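Local coordinates for L-glyceraldehyde 3-phosphate reductase (Clostridium beijerinckii, PDB 6HG6), which is an NADPH-binding aldo-keto reductase that probably reduces aldehydes, such as furfural, to the corresponding alcohols, at residues Asp109-Leu120 / Val132-Asp141. Numbering follows the deposited sequence.
Sequences DFGSRKYILASL and VDIFYHHRMD. With NDP (NADPH dihydro-nicotinamide-adenine-dinucleotide phosphate), chain B.
Phe135 reaches out from barrel strand 134-137 toward the barrel-facing side of helix 113-120, where Leu120 covers one face of its ring. Leu120 CD1 makes a CH-pi contact there, 4.0 Å from the ring centroid and 15° off the normal, while Leu120 CB meets the far end of the ring at Phe135 CZ. Ile116, one turn earlier, comes to the rim instead: its CG2 lies near the ring plane, 3.6 Å from Phe135 CE2. Leu120 CD1 also reaches Val132 CG2, and Leu153 of helix 146-158 adds a further apolar neighbour to Phe135.

Toward the start of the helix, the other branch of Ile116 ends with CD1 4.0 Å from His137 CD2. With CG anti to the backbone N (chi1 -172°), the imidazole of His137 is carried toward the turn before the helix, and NE2 comes within 3.4 Å of Gly111 CA; ND1 is hydrogen-bonded to Tyr170 OH. Asp141 OD2 lies 2.7 Å from Phe110 O and is hydrogen-bonded to Thr144 OG1.

At the outer edge, Arg139 and Asp109 form a salt bridge, NH2 to OD1 at 2.8 Å. Arg139 NH2 comes to the syn side of Asp109 OD1, tilted somewhat out of the carboxylate plane, while OD1 lies almost in the guanidinium plane. Arg139 NE is hydrogen-bonded to Gly99 O, so direct bonds at NE and NH2 restrict the rotation of the guanidinium. The Phe110 ring lies nearly parallel to it, planes 16° apart, with CE1 over one face.

Helix 113-120 runs roughly antiparallel to strand 134-137; helix 113-127 and strand 132-137 belong to a right-handed beta-alpha-beta unit of the TIM barrel, and just past this strand His138 lines the NADPH pocket beside the nicotinamide carboxamide.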
ATOM      1  N   ASP A 109     -19.407  -4.916  -6.818  1.00 20.11           N
ATOM      2  CA  ASP A 109     -18.130  -5.618  -7.040  1.00 20.44           C
ATOM      3  C   ASP A 109     -17.692  -5.346  -8.483  1.00 20.89           C
ATOM      4  O   ASP A 109     -18.533  -4.907  -9.293  1.00 20.55           O
ATOM      5  CB  ASP A 109     -18.347  -7.107  -6.814  1.00 21.81           C
ATOM      6  CG  ASP A 109     -17.131  -7.961  -6.557  1.00 22.40           C
ATOM      7  OD1 ASP A 109     -16.006  -7.465  -6.761  1.00 21.37           O
ATOM      8  OD2 ASP A 109     -17.342  -9.162  -6.159  1.00 23.50           O
ATOM      9  N   PHE A 110     -16.449  -5.664  -8.799  1.00 21.16           N
ATOM     10  CA  PHE A 110     -15.905  -5.730 -10.184  1.00 23.64           C
ATOM     11  C   PHE A 110     -15.786  -4.439 -11.040  1.00 23.27           C
ATOM     12  O   PHE A 110     -16.033  -4.357 -12.219  1.00 26.48           O
ATOM     13  CB  PHE A 110     -16.746  -6.671 -11.042  1.00 25.21           C
ATOM     14  CG  PHE A 110     -16.693  -8.102 -10.561  1.00 28.10           C
ATOM     15  CD1 PHE A 110     -15.501  -8.795 -10.614  1.00 30.15           C
ATOM     16  CD2 PHE A 110     -17.804  -8.717 -10.005  1.00 31.81           C
ATOM     17  CE1 PHE A 110     -15.413 -10.112 -10.167  1.00 32.82           C
ATOM     18  CE2 PHE A 110     -17.721 -10.037  -9.554  1.00 32.88           C
ATOM     19  CZ  PHE A 110     -16.523 -10.712  -9.620  1.00 33.50           C
ATOM     20  N   GLY A 111     -15.317  -3.317 -10.796  1.00 24.86           N
ATOM     21  CA  GLY A 111     -15.125  -2.825 -12.278  1.00 21.84           C
ATOM     22  C   GLY A 111     -16.139  -1.979 -13.152  1.00 21.32           C
ATOM     23  O   GLY A 111     -15.693  -1.190 -14.087  1.00 18.65           O
ATOM     24  N   SER A 112     -17.463  -2.098 -13.059  1.00 19.19           N
ATOM     25  CA  SER A 112     -18.372  -1.197 -13.815  1.00 18.39           C
ATOM     26  C   SER A 112     -18.223   0.258 -13.371  1.00 16.59           C
ATOM     27  O   SER A 112     -17.880   0.513 -12.215  1.00 15.69           O
ATOM     28  CB  SER A 112     -19.824  -1.610 -13.662  1.00 18.12           C
ATOM     29  OG  SER A 112     -20.279  -1.417 -12.313  1.00 17.68           O
ATOM     30  N   ARG A 113     -18.548   1.204 -14.264  1.00 16.74           N
ATOM     31  CA  ARG A 113     -18.634   2.640 -13.936  1.00 15.82           C
ATOM     32  C   ARG A 113     -19.646   2.824 -12.787  1.00 15.64           C
ATOM     33  O   ARG A 113     -19.352   3.557 -11.854  1.00 15.87           O
ATOM     34  CB  ARG A 113     -19.057   3.410 -15.195  1.00 15.98           C
ATOM     35  CG  ARG A 113     -19.302   4.894 -14.975  1.00 15.73           C
ATOM     36  CD  ARG A 113     -19.723   5.454 -16.314  1.00 16.23           C
ATOM     37  NE  ARG A 113     -19.853   6.884 -16.228  1.00 16.03           N
ATOM     38  CZ  ARG A 113     -18.846   7.749 -16.252  1.00 16.16           C
ATOM     39  NH1 ARG A 113     -17.609   7.314 -16.423  1.00 15.85           N
ATOM     40  NH2 ARG A 113     -19.118   9.052 -16.144  1.00 16.22           N
ATOM     41  N   LYS A 114     -20.787   2.134 -12.825  1.00 16.54           N
ATOM     42  CA  LYS A 114     -21.804   2.242 -11.748  1.00 16.63           C
ATOM     43  C   LYS A 114     -21.171   1.949 -10.386  1.00 16.05           C
ATOM     44  O   LYS A 114     -21.257   2.777  -9.489  1.00 15.60           O
ATOM     45  CB  LYS A 114     -22.968   1.309 -12.055  1.00 17.63           C
ATOM     46  CG  LYS A 114     -23.841   0.961 -10.868  1.00 17.95           C
ATOM     47  CD  LYS A 114     -24.635   2.110 -10.333  1.00 17.56           C
ATOM     48  CE  LYS A 114     -25.740   1.604  -9.403  1.00 18.54           C
ATOM     49  NZ  LYS A 114     -26.672   2.676  -8.992  1.00 19.11           N
ATOM     50  N   TYR A 115     -20.498   0.807 -10.237  1.00 16.44           N
ATOM     51  CA  TYR A 115     -19.915   0.429  -8.935  1.00 16.03           C
ATOM     52  C   TYR A 115     -18.820   1.415  -8.552  1.00 15.15           C
ATOM     53  O   TYR A 115     -18.759   1.871  -7.408  1.00 14.93           O
ATOM     54  CB  TYR A 115     -19.436  -1.017  -9.006  1.00 16.98           C
ATOM     55  CG  TYR A 115     -18.541  -1.401  -7.866  1.00 16.89           C
ATOM     56  CD1 TYR A 115     -18.877  -1.140  -6.554  1.00 17.16           C
ATOM     57  CD2 TYR A 115     -17.347  -2.056  -8.119  1.00 17.45           C
ATOM     58  CE1 TYR A 115     -18.033  -1.516  -5.516  1.00 17.71           C
ATOM     59  CE2 TYR A 115     -16.510  -2.451  -7.095  1.00 17.75           C
ATOM     60  CZ  TYR A 115     -16.856  -2.174  -5.786  1.00 18.05           C
ATOM     61  OH  TYR A 115     -15.982  -2.514  -4.781  1.00 19.62           O
ATOM     62  N   ILE A 116     -17.901   1.672  -9.478  1.00 15.15           N
ATOM     63  CA  ILE A 116     -16.698   2.471  -9.156  1.00 14.91           C
ATOM     64  C   ILE A 116     -17.155   3.843  -8.673  1.00 14.36           C
ATOM     65  O   ILE A 116     -16.704   4.294  -7.628  1.00 14.60           O
ATOM     66  CB  ILE A 116     -15.719   2.491 -10.339  1.00 15.23           C
ATOM     67  CG1 ILE A 116     -15.102   1.113 -10.562  1.00 16.12           C
ATOM     68  CG2 ILE A 116     -14.716   3.600 -10.144  1.00 14.72           C
ATOM     69  CD1 ILE A 116     -14.262   1.028 -11.833  1.00 16.72           C
ATOM     70  N   LEU A 117     -18.038   4.521  -9.408  1.00 14.74           N
ATOM     71  CA  LEU A 117     -18.424   5.881  -9.019  1.00 14.57           C
ATOM     72  C   LEU A 117     -19.340   5.865  -7.801  1.00 14.51           C
ATOM     73  O   LEU A 117     -19.189   6.762  -6.984  1.00 15.36           O
ATOM     74  CB  LEU A 117     -19.010   6.611 -10.224  1.00 15.00           C
ATOM     75  CG  LEU A 117     -18.033   6.811 -11.392  1.00 15.65           C
ATOM     76  CD1 LEU A 117     -18.747   7.554 -12.505  1.00 16.03           C
ATOM     77  CD2 LEU A 117     -16.850   7.591 -10.918  1.00 16.24           C
ATOM     78  N   ALA A 118     -20.309   4.975  -7.713  1.00 15.15           N
ATOM     79  CA  ALA A 118     -21.167   4.880  -6.506  1.00 15.70           C
ATOM     80  C   ALA A 118     -20.294   4.610  -5.281  1.00 15.36           C
ATOM     81  O   ALA A 118     -20.507   5.221  -4.233  1.00 14.90           O
ATOM     82  CB  ALA A 118     -22.241   3.827  -6.676  1.00 16.35           C
ATOM     83  N   SER A 119     -19.310   3.739  -5.405  1.00 15.42           N
ATOM     84  CA  SER A 119     -18.408   3.405  -4.283  1.00 15.15           C
ATOM     85  C   SER A 119     -17.597   4.619  -3.865  1.00 14.90           C
ATOM     86  O   SER A 119     -17.486   4.896  -2.680  1.00 14.67           O
ATOM     87  CB  SER A 119     -17.473   2.298  -4.643  1.00 15.61           C
ATOM     88  OG  SER A 119     -16.735   1.991  -3.468  1.00 15.92           O
ATOM     89  N   LEU A 120     -17.043   5.367  -4.809  1.00 15.30           N
ATOM     90  CA  LEU A 120     -16.251   6.558  -4.444  1.00 15.70           C
ATOM     91  C   LEU A 120     -17.101   7.529  -3.640  1.00 14.97           C
ATOM     92  O   LEU A 120     -16.615   8.062  -2.704  1.00 14.68           O
ATOM     93  CB  LEU A 120     -15.695   7.231  -5.686  1.00 16.74           C
ATOM     94  CG  LEU A 120     -14.896   8.498  -5.425  1.00 17.82           C
ATOM     95  CD1 LEU A 120     -13.702   8.294  -4.532  1.00 18.55           C
ATOM     96  CD2 LEU A 120     -14.496   9.098  -6.761  1.00 20.47           C
ATOM     97  N   VAL A 132     -10.167  12.149  -2.370  1.00 14.63           N
ATOM     98  CA  VAL A 132      -9.012  11.320  -1.987  1.00 14.98           C
ATOM     99  C   VAL A 132      -7.818  11.748  -2.866  1.00 14.97           C
ATOM    100  O   VAL A 132      -7.996  12.285  -3.990  1.00 15.70           O
ATOM    101  CB  VAL A 132      -9.277   9.819  -2.121  1.00 14.87           C
ATOM    102  CG1 VAL A 132     -10.282   9.364  -1.078  1.00 17.09           C
ATOM    103  CG2 VAL A 132      -9.672   9.410  -3.541  1.00 14.75           C
ATOM    104  N   ASP A 133      -6.624  11.514  -2.388  1.00 15.00           N
ATOM    105  CA  ASP A 133      -5.417  11.870  -3.183  1.00 15.12           C
ATOM    106  C   ASP A 133      -5.266  10.882  -4.321  1.00 15.21           C
ATOM    107  O   ASP A 133      -4.886  11.328  -5.413  1.00 14.91           O
ATOM    108  CB  ASP A 133      -4.191  11.926  -2.281  1.00 15.69           C
ATOM    109  CG  ASP A 133      -4.406  13.005  -1.231  1.00 16.90           C
ATOM    110  OD1 ASP A 133      -4.188  14.186  -1.540  1.00 17.38           O
ATOM    111  OD2 ASP A 133      -4.867  12.646  -0.123  1.00 16.73           O
ATOM    112  N   ILE A 134      -5.488   9.592  -4.036  1.00 14.81           N
ATOM    113  CA  ILE A 134      -5.342   8.508  -5.028  1.00 14.89           C
ATOM    114  C   ILE A 134      -6.607   7.691  -4.979  1.00 14.53           C
ATOM    115  O   ILE A 134      -6.965   7.175  -3.908  1.00 15.30           O
ATOM    116  CB  ILE A 134      -4.077   7.652  -4.803  1.00 15.85           C
ATOM    117  CG1 ILE A 134      -2.818   8.517  -4.677  1.00 17.39           C
ATOM    118  CG2 ILE A 134      -3.991   6.651  -5.940  1.00 16.37           C
ATOM    119  CD1 ILE A 134      -1.618   7.750  -4.107  1.00 19.28           C
ATOM    120  N   PHE A 135      -7.177   7.462  -6.137  1.00 14.75           N
ATOM    121  CA  PHE A 135      -8.332   6.547  -6.247  1.00 14.49           C
ATOM    122  C   PHE A 135      -7.944   5.403  -7.172  1.00 15.20           C
ATOM    123  O   PHE A 135      -7.583   5.627  -8.312  1.00 16.06           O
ATOM    124  CB  PHE A 135      -9.563   7.296  -6.731  1.00 14.47           C
ATOM    125  CG  PHE A 135     -10.787   6.426  -6.840  1.00 14.92           C
ATOM    126  CD1 PHE A 135     -11.194   5.638  -5.792  1.00 15.87           C
ATOM    127  CD2 PHE A 135     -11.567   6.453  -7.976  1.00 16.01           C
ATOM    128  CE1 PHE A 135     -12.347   4.872  -5.878  1.00 15.65           C
ATOM    129  CE2 PHE A 135     -12.746   5.726  -8.048  1.00 16.25           C
ATOM    130  CZ  PHE A 135     -13.120   4.917  -7.013  1.00 16.00           C
ATOM    131  N   TYR A 136      -8.073   4.181  -6.670  1.00 15.49           N
ATOM    132  CA  TYR A 136      -7.623   2.989  -7.400  1.00 15.89           C
ATOM    133  C   TYR A 136      -8.757   2.114  -7.905  1.00 16.10           C
ATOM    134  O   TYR A 136      -9.739   1.937  -7.179  1.00 16.02           O
ATOM    135  CB  TYR A 136      -6.910   2.044  -6.449  1.00 16.37           C
ATOM    136  CG  TYR A 136      -5.539   2.448  -5.985  1.00 16.34           C
ATOM    137  CD1 TYR A 136      -5.355   3.151  -4.806  1.00 16.46           C
ATOM    138  CD2 TYR A 136      -4.429   1.987  -6.654  1.00 16.93           C
ATOM    139  CE1 TYR A 136      -4.093   3.401  -4.304  1.00 17.08           C
ATOM    140  CE2 TYR A 136      -3.156   2.258  -6.196  1.00 17.94           C
ATOM    141  CZ  TYR A 136      -2.990   2.949  -5.007  1.00 17.78           C
ATOM    142  OH  TYR A 136      -1.733   3.204  -4.547  1.00 19.55           O
ATOM    143  N   HIS A 137      -8.565   1.563  -9.096  1.00 16.48           N
ATOM    144  CA  HIS A 137      -9.280   0.345  -9.517  1.00 16.62           C
ATOM    145  C   HIS A 137      -8.547  -0.787  -8.762  1.00 17.78           C
ATOM    146  O   HIS A 137      -7.341  -0.949  -8.917  1.00 16.90           O
ATOM    147  CB  HIS A 137      -9.342   0.172 -11.022  1.00 17.18           C
ATOM    148  CG  HIS A 137     -10.243  -0.958 -11.415  1.00 17.56           C
ATOM    149  ND1 HIS A 137     -10.035  -1.729 -12.538  1.00 19.03           N
ATOM    150  CD2 HIS A 137     -11.353  -1.446 -10.808  1.00 17.77           C
ATOM    151  CE1 HIS A 137     -10.981  -2.635 -12.660  1.00 19.62           C
ATOM    152  NE2 HIS A 137     -11.824  -2.498 -11.589  1.00 19.04           N
ATOM    153  N   HIS A 138      -9.264  -1.480  -7.888  1.00 17.50           N
ATOM    154  CA  HIS A 138      -8.677  -2.385  -6.876  1.00 18.27           C
ATOM    155  C   HIS A 138      -8.117  -3.682  -7.475  1.00 19.30           C
ATOM    156  O   HIS A 138      -7.244  -4.292  -6.855  1.00 19.83           O
ATOM    157  CB  HIS A 138      -9.728  -2.633  -5.798  1.00 18.64           C
ATOM    158  CG  HIS A 138      -9.185  -3.043  -4.474  1.00 19.62           C
ATOM    159  ND1 HIS A 138      -9.988  -3.066  -3.358  1.00 20.05           N
ATOM    160  CD2 HIS A 138      -7.956  -3.455  -4.082  1.00 20.12           C
ATOM    161  CE1 HIS A 138      -9.282  -3.480  -2.331  1.00 21.13           C
ATOM    162  NE2 HIS A 138      -8.042  -3.748  -2.748  1.00 21.41           N
ATOM    163  N   ARG A 139      -8.652  -4.148  -8.597  1.00 19.74           N
ATOM    164  CA  ARG A 139      -8.162  -5.369  -9.264  1.00 20.49           C
ATOM    165  C   ARG A 139      -8.642  -5.348 -10.714  1.00 21.07           C
ATOM    166  O   ARG A 139      -9.599  -4.608 -11.043  1.00 20.75           O
ATOM    167  CB  ARG A 139      -8.675  -6.639  -8.582  1.00 21.45           C
ATOM    168  CG  ARG A 139     -10.200  -6.698  -8.450  1.00 21.28           C
ATOM    169  CD  ARG A 139     -10.763  -8.085  -8.525  1.00 23.16           C
ATOM    170  NE  ARG A 139     -12.148  -8.197  -8.044  1.00 23.29           N
ATOM    171  CZ  ARG A 139     -12.728  -9.334  -7.726  1.00 25.09           C
ATOM    172  NH1 ARG A 139     -12.093 -10.486  -7.876  1.00 27.23           N
ATOM    173  NH2 ARG A 139     -13.970  -9.351  -7.277  1.00 25.73           N
ATOM    174  N   MET A 140      -8.043  -6.183 -11.538  1.00 21.56           N
ATOM    175  CA  MET A 140      -8.480  -6.291 -12.937  1.00 22.38           C
ATOM    176  C   MET A 140      -9.884  -6.925 -13.007  1.00 23.08           C
ATOM    177  O   MET A 140     -10.206  -7.831 -12.231  1.00 24.10           O
ATOM    178  CB  MET A 140      -7.485  -7.120 -13.743  1.00 23.60           C
ATOM    179  CG  MET A 140      -6.098  -6.510 -13.778  1.00 23.54           C
ATOM    180  SD  MET A 140      -4.963  -7.392 -14.849  1.00 25.80           S
ATOM    181  CE  MET A 140      -4.607  -8.888 -13.928  1.00 27.05           C
ATOM    182  N   ASP A 141     -10.694  -6.458 -13.943  1.00 23.18           N
ATOM    183  CA  ASP A 141     -11.981  -7.091 -14.272  1.00 24.19           C
ATOM    184  C   ASP A 141     -11.961  -7.409 -15.754  1.00 26.04           C
ATOM    185  O   ASP A 141     -12.326  -6.569 -16.574  1.00 25.94           O
ATOM    186  CB  ASP A 141     -13.162  -6.179 -13.956  1.00 23.19           C
ATOM    187  CG  ASP A 141     -14.477  -6.882 -14.249  1.00 24.54           C
ATOM    188  OD1 ASP A 141     -14.437  -8.077 -14.627  1.00 24.77           O
ATOM    189  OD2 ASP A 141     -15.527  -6.209 -14.107  1.00 24.35           O
TER
HETATM  190  PA  NDP B 401       2.457  -6.511   6.251  0.70 32.74           P
HETATM  191  O1A NDP B 401       2.887  -7.608   5.336  0.70 23.24           O
HETATM  192  O2A NDP B 401       3.303  -5.330   6.606  0.70 27.82           O
HETATM  193  O5B NDP B 401       1.844  -7.140   7.598  0.70 30.48           O
HETATM  194  C5B NDP B 401       1.376  -6.254   8.649  0.70 32.03           C
HETATM  195  C4B NDP B 401       1.232  -7.032   9.931  0.70 32.06           C
HETATM  196  O4B NDP B 401       2.508  -7.655  10.226  0.70 32.09           O
HETATM  197  C3B NDP B 401       0.875  -6.231  11.191  0.70 33.54           C
HETATM  198  O3B NDP B 401      -0.527  -6.075  11.389  0.70 31.87           O
HETATM  199  C2B NDP B 401       1.499  -7.099  12.277  0.70 34.23           C
HETATM  200  O2B NDP B 401       0.613  -8.192  12.500  0.70 38.68           O
HETATM  201  C1B NDP B 401       2.777  -7.587  11.606  0.70 33.78           C
HETATM  202  N9A NDP B 401       3.946  -6.732  11.770  0.70 34.83           N
HETATM  203  C8A NDP B 401       4.134  -5.467  11.269  0.70 35.78           C
HETATM  204  N7A NDP B 401       5.317  -4.971  11.535  0.70 35.30           N
HETATM  205  C5A NDP B 401       5.953  -5.971  12.257  0.70 34.90           C
HETATM  206  C6A NDP B 401       7.238  -6.057  12.829  0.70 36.26           C
HETATM  207  N6A NDP B 401       8.142  -5.083  12.758  0.70 36.27           N
HETATM  208  N1A NDP B 401       7.562  -7.206  13.477  0.70 38.21           N
HETATM  209  C2A NDP B 401       6.646  -8.182  13.542  0.70 38.31           C
HETATM  210  N3A NDP B 401       5.414  -8.215  13.037  0.70 37.78           N
HETATM  211  C4A NDP B 401       5.123  -7.068  12.397  0.70 37.21           C
HETATM  212  O3  NDP B 401       1.153  -5.819   5.589  0.70 32.63           O
HETATM  213  PN  NDP B 401      -0.376  -6.241   5.375  0.70 33.41           P
HETATM  214  O1N NDP B 401      -1.102  -5.915   6.637  0.70 33.60           O
HETATM  215  O2N NDP B 401      -0.489  -7.607   4.780  0.70 35.28           O
HETATM  216  O5D NDP B 401      -0.797  -5.174   4.241  0.70 32.55           O
HETATM  217  C5D NDP B 401      -0.397  -3.792   4.434  0.70 29.31           C
HETATM  218  C4D NDP B 401      -1.348  -2.893   3.681  0.70 23.55           C
HETATM  219  O4D NDP B 401      -1.287  -3.206   2.278  0.70 27.34           O
HETATM  220  C3D NDP B 401      -2.833  -3.044   4.003  0.70 25.75           C
HETATM  221  O3D NDP B 401      -3.151  -2.388   5.222  0.70 26.41           O
HETATM  222  C2D NDP B 401      -3.443  -2.391   2.757  0.70 25.29           C
HETATM  223  O2D NDP B 401      -3.400  -0.993   2.871  0.70 21.22           O
HETATM  224  C1D NDP B 401      -2.514  -2.874   1.647  0.70 27.84           C
HETATM  225  N1N NDP B 401      -3.042  -4.073   0.949  0.70 28.84           N
HETATM  226  C2N NDP B 401      -3.480  -3.968  -0.349  0.70 30.28           C
HETATM  227  C3N NDP B 401      -4.221  -4.943  -0.957  0.70 30.20           C
HETATM  228  C7N NDP B 401      -4.667  -4.744  -2.382  0.70 30.62           C
HETATM  229  O7N NDP B 401      -4.469  -3.662  -2.967  0.70 25.81           O
HETATM  230  N7N NDP B 401      -5.301  -5.763  -2.961  0.70 24.74           N
HETATM  231  C4N NDP B 401      -4.542  -6.172  -0.150  0.70 32.33           C
HETATM  232  C5N NDP B 401      -3.852  -6.268   1.154  0.70 31.83           C
HETATM  233  C6N NDP B 401      -3.096  -5.290   1.602  0.70 29.55           C
HETATM  234  P2B NDP B 401       0.561  -8.809  13.993  0.70 39.52           P
HETATM  235  O1X NDP B 401       0.909  -7.799  15.068  0.70 39.29           O
HETATM  236  O2X NDP B 401      -0.867  -9.313  14.132  0.70 41.67           O
HETATM  237  O3X NDP B 401       1.578  -9.938  13.904  0.70 44.74           O
HETATM  238  O   HOH W   1     -15.848 -11.206  -5.902  1.00 30.27           O